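Local coordinates for glycosyl transferases group 1 family protein (Francisella tularensis subsp. tularensis, PDB 5I45), which probably acts as a glycosyltransferase, this chain being the C-terminal domain of a GT-B enzyme probably related to the PimA-like members of family GT4, at residues A[50-55]-A[91-96]; A[135-140]-A[182-187]. One frame throughout, in Å; residues are numbered along the deposited sequence.

Contact 1 of 2, residues A[50-55]-A[91-96]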
ATOM      1  N   ALA A  50      -2.407  10.003   6.486  1.00  9.88           N
ATOM      2  CA  ALA A  50      -3.170   8.883   7.067  1.00 10.26           C
ATOM      3  C   ALA A  50      -2.275   8.027   7.977  1.00 10.07           C
ATOM      4  O   ALA A  50      -2.712   7.582   9.039  1.00 10.61           O
ATOM      5  CB  ALA A  50      -3.780   8.018   5.981  1.00  9.87           C
ATOM      6  N   ALA A  51      -1.049   7.789   7.531  1.00  9.92           N
ATOM      7  CA  ALA A  51      -0.118   6.984   8.299  1.00 10.18           C
ATOM      8  C   ALA A  51       0.243   7.670   9.596  1.00 10.70           C
ATOM      9  O   ALA A  51       0.395   7.018  10.621  1.00 11.74           O
ATOM     10  CB  ALA A  51       1.140   6.668   7.488  1.00  9.90           C
ATOM     11  N   ILE A  52       0.369   8.994   9.574  1.00 11.05           N
ATOM     12  CA  ILE A  52       0.706   9.741  10.783  1.00 12.06           C
ATOM     13  C   ILE A  52      -0.413   9.610  11.826  1.00 12.75           C
ATOM     14  O   ILE A  52      -0.132   9.408  13.006  1.00 14.59           O
ATOM     15  CB  ILE A  52       1.026  11.213  10.442  1.00 12.46           C
ATOM     16  CG1 ILE A  52       2.396  11.282   9.760  1.00 12.46           C
ATOM     17  CG2 ILE A  52       0.978  12.097  11.676  1.00 13.58           C
ATOM     18  CD1 ILE A  52       2.699  12.637   9.183  1.00 13.03           C
ATOM     19  N   VAL A  53      -1.659   9.708  11.401  1.00 12.75           N
ATOM     20  CA  VAL A  53      -2.799   9.518  12.291  1.00 13.68           C
ATOM     21  C   VAL A  53      -2.842   8.073  12.802  1.00 13.53           C
ATOM     22  O   VAL A  53      -2.980   7.801  13.982  1.00 14.79           O
ATOM     23  CB  VAL A  53      -4.112   9.849  11.515  1.00 14.33           C
ATOM     24  CG1 VAL A  53      -5.358   9.342  12.220  1.00 15.44           C
ATOM     25  CG2 VAL A  53      -4.197  11.349  11.234  1.00 15.09           C
ATOM     26  N   THR A  54      -2.701   7.120  11.886  1.00 12.16           N
ATOM     27  CA  THR A  54      -2.915   5.722  12.226  1.00 12.48           C
ATOM     28  C   THR A  54      -1.815   5.131  13.089  1.00 12.55           C
ATOM     29  O   THR A  54      -2.079   4.391  14.044  1.00 13.55           O
ATOM     30  CB  THR A  54      -3.052   4.913  10.920  1.00 11.83           C
ATOM     31  OG1 THR A  54      -4.132   5.441  10.142  1.00 12.33           O
ATOM     32  CG2 THR A  54      -3.304   3.462  11.205  1.00 12.40           C
ATOM     33  N   LEU A  55      -0.588   5.394  12.721  1.00 12.71           N
ATOM     34  CA  LEU A  55       0.521   4.688  13.325  1.00 13.90           C
ATOM     35  C   LEU A  55       0.857   5.148  14.718  1.00 15.47           C
ATOM     36  O   LEU A  55       1.555   4.428  15.435  1.00 16.77           O
ATOM     37  CB  LEU A  55       1.722   4.677  12.404  1.00 13.75           C
ATOM     38  CG  LEU A  55       1.434   3.963  11.094  1.00 14.04           C
ATOM     39  CD1 LEU A  55       2.659   4.010  10.208  1.00 14.53           C
ATOM     40  CD2 LEU A  55       0.977   2.520  11.297  1.00 14.92           C
ATOM     41  N   LYS A  91      10.475   6.283  12.909  1.00 16.67           N
ATOM     42  CA  LYS A  91      10.652   4.829  13.068  1.00 16.31           C
ATOM     43  C   LYS A  91       9.526   3.997  12.523  1.00 15.14           C
ATOM     44  O   LYS A  91       9.599   2.767  12.554  1.00 15.98           O
ATOM     45  CB  LYS A  91      10.826   4.468  14.526  1.00 17.19           C
ATOM     46  CG  LYS A  91      12.108   5.045  15.097  1.00 18.88           C
ATOM     47  CD  LYS A  91      12.445   4.495  16.453  1.00 20.63           C
ATOM     48  CE  LYS A  91      11.438   4.920  17.491  1.00 20.98           C
ATOM     49  NZ  LYS A  91      11.313   6.393  17.606  1.00 22.18           N
ATOM     50  N   GLN A  92       8.469   4.638  12.046  1.00 13.37           N
ATOM     51  CA  GLN A  92       7.300   3.926  11.544  1.00 12.42           C
ATOM     52  C   GLN A  92       6.882   4.317  10.135  1.00 12.09           C
ATOM     53  O   GLN A  92       5.984   3.698   9.607  1.00 11.38           O
ATOM     54  CB  GLN A  92       6.114   4.110  12.496  1.00 12.49           C
ATOM     55  CG  GLN A  92       6.245   3.344  13.796  1.00 13.18           C
ATOM     56  CD  GLN A  92       4.996   3.501  14.659  1.00 13.54           C
ATOM     57  OE1 GLN A  92       3.974   2.811  14.452  1.00 14.58           O
ATOM     58  NE2 GLN A  92       5.051   4.418  15.575  1.00 14.69           N
ATOM     59  N   ILE A  93       7.483   5.343   9.544  1.00 11.96           N
ATOM     60  CA  ILE A  93       7.134   5.794   8.183  1.00 12.27           C
ATOM     61  C   ILE A  93       8.444   5.981   7.464  1.00 13.01           C
ATOM     62  O   ILE A  93       9.178   6.903   7.770  1.00 13.77           O
ATOM     63  CB  ILE A  93       6.286   7.063   8.171  1.00 12.69           C
ATOM     64  CG1 ILE A  93       5.032   6.833   9.016  1.00 12.16           C
ATOM     65  CG2 ILE A  93       5.894   7.403   6.741  1.00 12.98           C
ATOM     66  CD1 ILE A  93       4.192   8.071   9.261  1.00 12.75           C
ATOM     67  N   ILE A  94       8.718   5.099   6.494  0.70 13.25           N
ATOM     68  CA  ILE A  94      10.037   4.923   5.851  0.70 13.81           C
ATOM     69  C   ILE A  94       9.964   5.059   4.329  0.70 13.33           C
ATOM     70  O   ILE A  94       9.143   4.397   3.692  0.70 12.15           O
ATOM     71  CB  ILE A  94      10.571   3.475   6.132  0.70 15.02           C
ATOM     72  CG1 ILE A  94      10.528   3.109   7.628  0.70 16.28           C
ATOM     73  CG2 ILE A  94      11.950   3.239   5.551  0.70 15.48           C
ATOM     74  CD1 ILE A  94      11.504   3.848   8.486  0.70 17.50           C
ATOM     75  N   PHE A  95      10.813   5.895   3.749  1.00 13.52           N
ATOM     76  CA  PHE A  95      10.886   6.056   2.303  1.00 14.22           C
ATOM     77  C   PHE A  95      11.979   5.126   1.848  1.00 15.17           C
ATOM     78  O   PHE A  95      13.152   5.305   2.214  1.00 16.54           O
ATOM     79  CB  PHE A  95      11.235   7.508   1.977  1.00 14.84           C
ATOM     80  CG  PHE A  95      10.100   8.446   2.218  1.00 15.39           C
ATOM     81  CD1 PHE A  95       9.839   8.955   3.488  1.00 16.42           C
ATOM     82  CD2 PHE A  95       9.268   8.814   1.164  1.00 16.11           C
ATOM     83  CE1 PHE A  95       8.755   9.811   3.685  1.00 16.50           C
ATOM     84  CE2 PHE A  95       8.205   9.675   1.369  1.00 16.92           C
ATOM     85  CZ  PHE A  95       7.947  10.151   2.625  1.00 16.28           C
ATOM     86  N   ILE A  96      11.610   4.124   1.065  1.00 15.09           N
ATOM     87  CA  ILE A  96      12.574   3.113   0.598  1.00 17.12           C
ATOM     88  C   ILE A  96      13.367   3.632  -0.590  1.00 20.25           C
ATOM     89  O   ILE A  96      12.857   4.357  -1.418  1.00 23.52           O
ATOM     90  CB  ILE A  96      11.814   1.800   0.288  1.00 16.84           C
ATOM     91  CG1 ILE A  96      11.151   1.279   1.568  1.00 16.78           C
ATOM     92  CG2 ILE A  96      12.733   0.751  -0.349  1.00 17.67           C
ATOM     93  CD1 ILE A  96      12.087   0.917   2.695  1.00 17.73           C
TER

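Contact 2 of 2, residues A[135-140]-A[182-187]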
ATOM      1  N   LYS A 135      -2.175 -11.192  -2.195  1.00 10.41           N
ATOM      2  CA  LYS A 135      -2.973 -11.330  -1.001  1.00 10.71           C
ATOM      3  C   LYS A 135      -2.722 -10.228   0.040  1.00 10.24           C
ATOM      4  O   LYS A 135      -2.807 -10.429   1.243  1.00 10.55           O
ATOM      5  CB  LYS A 135      -2.885 -12.753  -0.418  1.00 12.12           C
ATOM      6  CG  LYS A 135      -4.208 -13.272   0.115  1.00 13.08           C
ATOM      7  CD  LYS A 135      -4.163 -14.712   0.589  1.00 13.95           C
ATOM      8  CE  LYS A 135      -3.995 -15.755  -0.513  1.00 14.34           C
ATOM      9  NZ  LYS A 135      -4.100 -17.123   0.061  1.00 15.38           N
ATOM     10  N   CYS A 136      -2.467  -9.039  -0.475  1.00  9.63           N
ATOM     11  CA  CYS A 136      -2.454  -7.807   0.351  1.00  9.45           C
ATOM     12  C   CYS A 136      -3.881  -7.278   0.408  1.00  9.23           C
ATOM     13  O   CYS A 136      -4.616  -7.356  -0.581  1.00  9.60           O
ATOM     14  CB  CYS A 136      -1.588  -6.725  -0.278  1.00  9.21           C
ATOM     15  SG  CYS A 136       0.077  -7.194  -0.664  1.00 10.05           S
ATOM     16  N   ALA A 137      -4.303  -6.713   1.536  1.00  8.79           N
ATOM     17  CA  ALA A 137      -5.599  -6.025   1.589  1.00  8.75           C
ATOM     18  C   ALA A 137      -5.419  -4.660   0.947  1.00  8.54           C
ATOM     19  O   ALA A 137      -4.463  -3.967   1.309  1.00  9.22           O
ATOM     20  CB  ALA A 137      -6.044  -5.894   3.023  1.00  8.84           C
ATOM     21  N   VAL A 138      -6.308  -4.244   0.055  1.00  8.20           N
ATOM     22  CA  VAL A 138      -6.154  -2.983  -0.662  1.00  8.62           C
ATOM     23  C   VAL A 138      -7.197  -1.950  -0.278  1.00  8.20           C
ATOM     24  O   VAL A 138      -8.424  -2.219  -0.185  1.00  8.92           O
ATOM     25  CB  VAL A 138      -6.225  -3.230  -2.187  1.00  8.98           C
ATOM     26  CG1 VAL A 138      -6.222  -1.930  -2.988  1.00  9.68           C
ATOM     27  CG2 VAL A 138      -5.054  -4.077  -2.622  1.00  9.53           C
ATOM     28  N   ILE A 139      -6.666  -0.736  -0.077  1.00  7.87           N
ATOM     29  CA  ILE A 139      -7.467   0.474   0.081  1.00  8.19           C
ATOM     30  C   ILE A 139      -7.135   1.328  -1.131  1.00  8.26           C
ATOM     31  O   ILE A 139      -5.986   1.605  -1.388  1.00  8.66           O
ATOM     32  CB  ILE A 139      -7.076   1.234   1.354  1.00  8.49           C
ATOM     33  CG1 ILE A 139      -7.360   0.402   2.601  1.00  8.93           C
ATOM     34  CG2 ILE A 139      -7.848   2.563   1.406  1.00  9.12           C
ATOM     35  CD1 ILE A 139      -6.637   0.910   3.834  1.00  9.39           C
ATOM     36  N   ALA A 140      -8.140   1.734  -1.890  1.00  8.50           N
ATOM     37  CA  ALA A 140      -7.908   2.462  -3.122  1.00  9.31           C
ATOM     38  C   ALA A 140      -8.920   3.537  -3.385  1.00  9.64           C
ATOM     39  O   ALA A 140     -10.062   3.466  -2.953  1.00  9.97           O
ATOM     40  CB  ALA A 140      -7.975   1.466  -4.303  1.00  9.90           C
ATOM     41  N   TYR A 182      -7.847 -10.401   6.736  1.00 11.37           N
ATOM     42  CA  TYR A 182      -7.473 -11.609   5.990  1.00 12.29           C
ATOM     43  C   TYR A 182      -8.569 -12.072   5.031  1.00 11.78           C
ATOM     44  O   TYR A 182      -8.255 -12.545   3.934  1.00 11.83           O
ATOM     45  CB  TYR A 182      -7.029 -12.741   6.930  1.00 14.19           C
ATOM     46  CG  TYR A 182      -5.726 -12.452   7.689  1.00 15.75           C
ATOM     47  CD1 TYR A 182      -4.635 -11.888   7.056  1.00 16.47           C
ATOM     48  CD2 TYR A 182      -5.599 -12.768   9.017  1.00 17.72           C
ATOM     49  CE1 TYR A 182      -3.447 -11.638   7.732  1.00 18.20           C
ATOM     50  CE2 TYR A 182      -4.416 -12.531   9.710  1.00 18.97           C
ATOM     51  CZ  TYR A 182      -3.345 -11.954   9.057  1.00 18.44           C
ATOM     52  OH  TYR A 182      -2.144 -11.722   9.732  1.00 21.07           O
ATOM     53  N   LYS A 183      -9.828 -11.907   5.416  0.50 11.95           N
ATOM     54  CA  LYS A 183     -10.926 -12.260   4.539  0.50 12.36           C
ATOM     55  C   LYS A 183     -11.026 -11.339   3.319  0.50 11.57           C
ATOM     56  O   LYS A 183     -11.210 -11.811   2.205  0.50 11.55           O
ATOM     57  CB  LYS A 183     -12.224 -12.302   5.313  0.50 13.52           C
ATOM     58  CG  LYS A 183     -13.441 -12.538   4.443  0.50 14.68           C
ATOM     59  CD  LYS A 183     -14.410 -13.494   5.085  0.50 16.56           C
ATOM     60  CE  LYS A 183     -15.798 -13.270   4.526  0.50 17.31           C
ATOM     61  NZ  LYS A 183     -15.717 -12.317   3.377  0.50 16.21           N
ATOM     62  N   ILE A 184     -10.885 -10.033   3.549  1.00 10.74           N
ATOM     63  CA  ILE A 184     -10.874  -9.054   2.465  1.00 10.68           C
ATOM     64  C   ILE A 184      -9.749  -9.372   1.482  1.00 10.06           C
ATOM     65  O   ILE A 184      -9.966  -9.425   0.290  1.00 10.20           O
ATOM     66  CB  ILE A 184     -10.681  -7.631   3.043  1.00 10.79           C
ATOM     67  CG1 ILE A 184     -11.936  -7.195   3.803  1.00 12.41           C
ATOM     68  CG2 ILE A 184     -10.285  -6.619   1.969  1.00 11.05           C
ATOM     69  CD1 ILE A 184     -13.137  -6.905   2.978  1.00 13.62           C
ATOM     70  N   ALA A 185      -8.566  -9.636   2.040  1.00  9.39           N
ATOM     71  CA  ALA A 185      -7.387  -9.932   1.211  1.00  9.24           C
ATOM     72  C   ALA A 185      -7.566 -11.207   0.373  1.00  9.49           C
ATOM     73  O   ALA A 185      -7.246 -11.227  -0.802  1.00  9.68           O
ATOM     74  CB  ALA A 185      -6.125 -10.004   2.055  1.00  9.56           C
ATOM     75  N   GLN A 186      -8.067 -12.257   1.012  1.00  9.71           N
ATOM     76  CA  GLN A 186      -8.358 -13.498   0.319  1.00 10.43           C
ATOM     77  C   GLN A 186      -9.401 -13.284  -0.771  1.00 10.29           C
ATOM     78  O   GLN A 186      -9.262 -13.821  -1.877  1.00 10.37           O
ATOM     79  CB  GLN A 186      -8.798 -14.539   1.314  1.00 11.51           C
ATOM     80  CG  GLN A 186      -9.074 -15.897   0.696  1.00 12.73           C
ATOM     81  CD  GLN A 186      -7.821 -16.611   0.239  1.00 13.50           C
ATOM     82  OE1 GLN A 186      -6.887 -16.794   1.017  1.00 14.66           O
ATOM     83  NE2 GLN A 186      -7.779 -17.026  -1.016  1.00 14.07           N
ATOM     84  N   ASN A 187     -10.456 -12.528  -0.484  1.00 10.30           N
ATOM     85  CA  ASN A 187     -11.463 -12.282  -1.491  1.00 10.85           C
ATOM     86  C   ASN A 187     -10.866 -11.540  -2.698  1.00 10.36           C
ATOM     87  O   ASN A 187     -11.201 -11.841  -3.832  1.00 11.00           O
ATOM     88  CB  ASN A 187     -12.611 -11.463  -0.916  1.00 11.68           C
ATOM     89  CG  ASN A 187     -13.452 -12.217   0.099  1.00 13.07           C
ATOM     90  OD1 ASN A 187     -14.204 -11.597   0.879  1.00 14.65           O
ATOM     91  ND2 ASN A 187     -13.377 -13.534   0.097  1.00 13.57           N
TER
HETATM   92  O   HOH W   1      -6.626  -8.726  -1.905  1.00 10.09           O

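Contact 1 of 2, residues A[50-55]-A[91-96]
Helix 44-57 meets the edge strand 93-96 through the ethyl arm of I93, a bump that fits the hollow between three residues of the helix. I93 has CG1 anti to its carbonyl carbon (chi1 -56°) and the chain extended beyond it, so CD1 forms the tip that reaches the helix. There CD1 lies 3.8 Å from A51 CB, a methyl that points toward the strand, and 3.7 Å from I52 CG1, whose own branch crosses the I93 arm at about a right angle. L55, one turn after A51, flanks the arm nearer its base: its side chain crosses that of I93 obliquely, and L55 CD1 rests 3.9 Å from I93 CG1. The same methyl also lies against the loop backbone, 3.4 Å from Q92 O, the carbonyl just ahead of the strand.

Such layering of helix on parallel sheet is what a Rossmann-like domain of the GT-B fold is built from. Strand 93-96 is the outermost strand at this end of the sheet and pairs with strand 61-66, while L55 also packs on W61 and A63 of that neighbour. V84 of helix 74-86 touches I93 as well, so two helices share this side chain.

Toward the loop, the partly exposed Q92 stretches out alongside L55, its CB 4.1 Å from L55 CD1 and its terminal amide lying over L55 CB and the backbone at that end of the segment. A50 and T54, which take no part in the joint with the strand, face helix 164-176 instead.

Contact 2 of 2, residues A[135-140]-A[182-187]
A Schellman motif ends helix 126-133 where the chain turns into strand 137-140, and helix 178-195 packs directly against this turn. K135, the C-prime residue with positive phi (63°), reverses the chain: K135 N returns to M132 O and C136 N to A131 O. The small methyl of A185 plugs the bend. Its CB points at the turn and sits 3.4 Å from K135 O, with A137 N at 3.8 Å, so backbone rather than a large side chain lines its seat. This is consistent with the close approach of the helix, A137 CA and A185 CA being 4.3 Å apart. A137 CB lies 4.2 Å from A185 CB and loosely borders I184 CG2.

In this Rossmann-like half of a GT-B enzyme, strand 137-140 runs between strands 114-117 and 157-158, and the helix contact falls where that strand begins. L174 of helix 164-176 also touches A137.

A water bridges the two backbones, donating to C136 O at 2.8 Å and to A185 O at the same length. Farther out, K135 and Q186 run side by side and point the same way. The lysine bends at chi3; the glutamine starts with CG anti to its backbone N and folds at chi2 (71°), which turns its amide back to the lysine. K135 NZ donates to Q186 OE1 over 3.0 Å, in the carbonyl plane and on a lone pair (C=O...N angle 122°). Q186 NE2 bonds to D190 OD1, so both ends of the amide are held and its rotation is fixed, while the K135 ammonium also makes a cation-pi contact with Y189.

How the contacts relate
Contacts 1 and 2 illustrate how one parallel sheet is packed by helices toward its two edges. Their centres are 20 Å apart, on opposite sides of the chain's centre, and their nearest atoms stay about 8 Å from each other, so they do not touch. Along the sequence they follow in series, the first closing before the second opens. Contact 1 engages the outermost strand, 93-96, whereas contact 2 engages 137-140, one strand in from the other edge. Helix 164-176 is common ground, meeting A50 and T54 of contact 1 and A137 and I139 of contact 2. No ligand or catalytic residue is assigned at either place, so both are described as contacts of the fold alone.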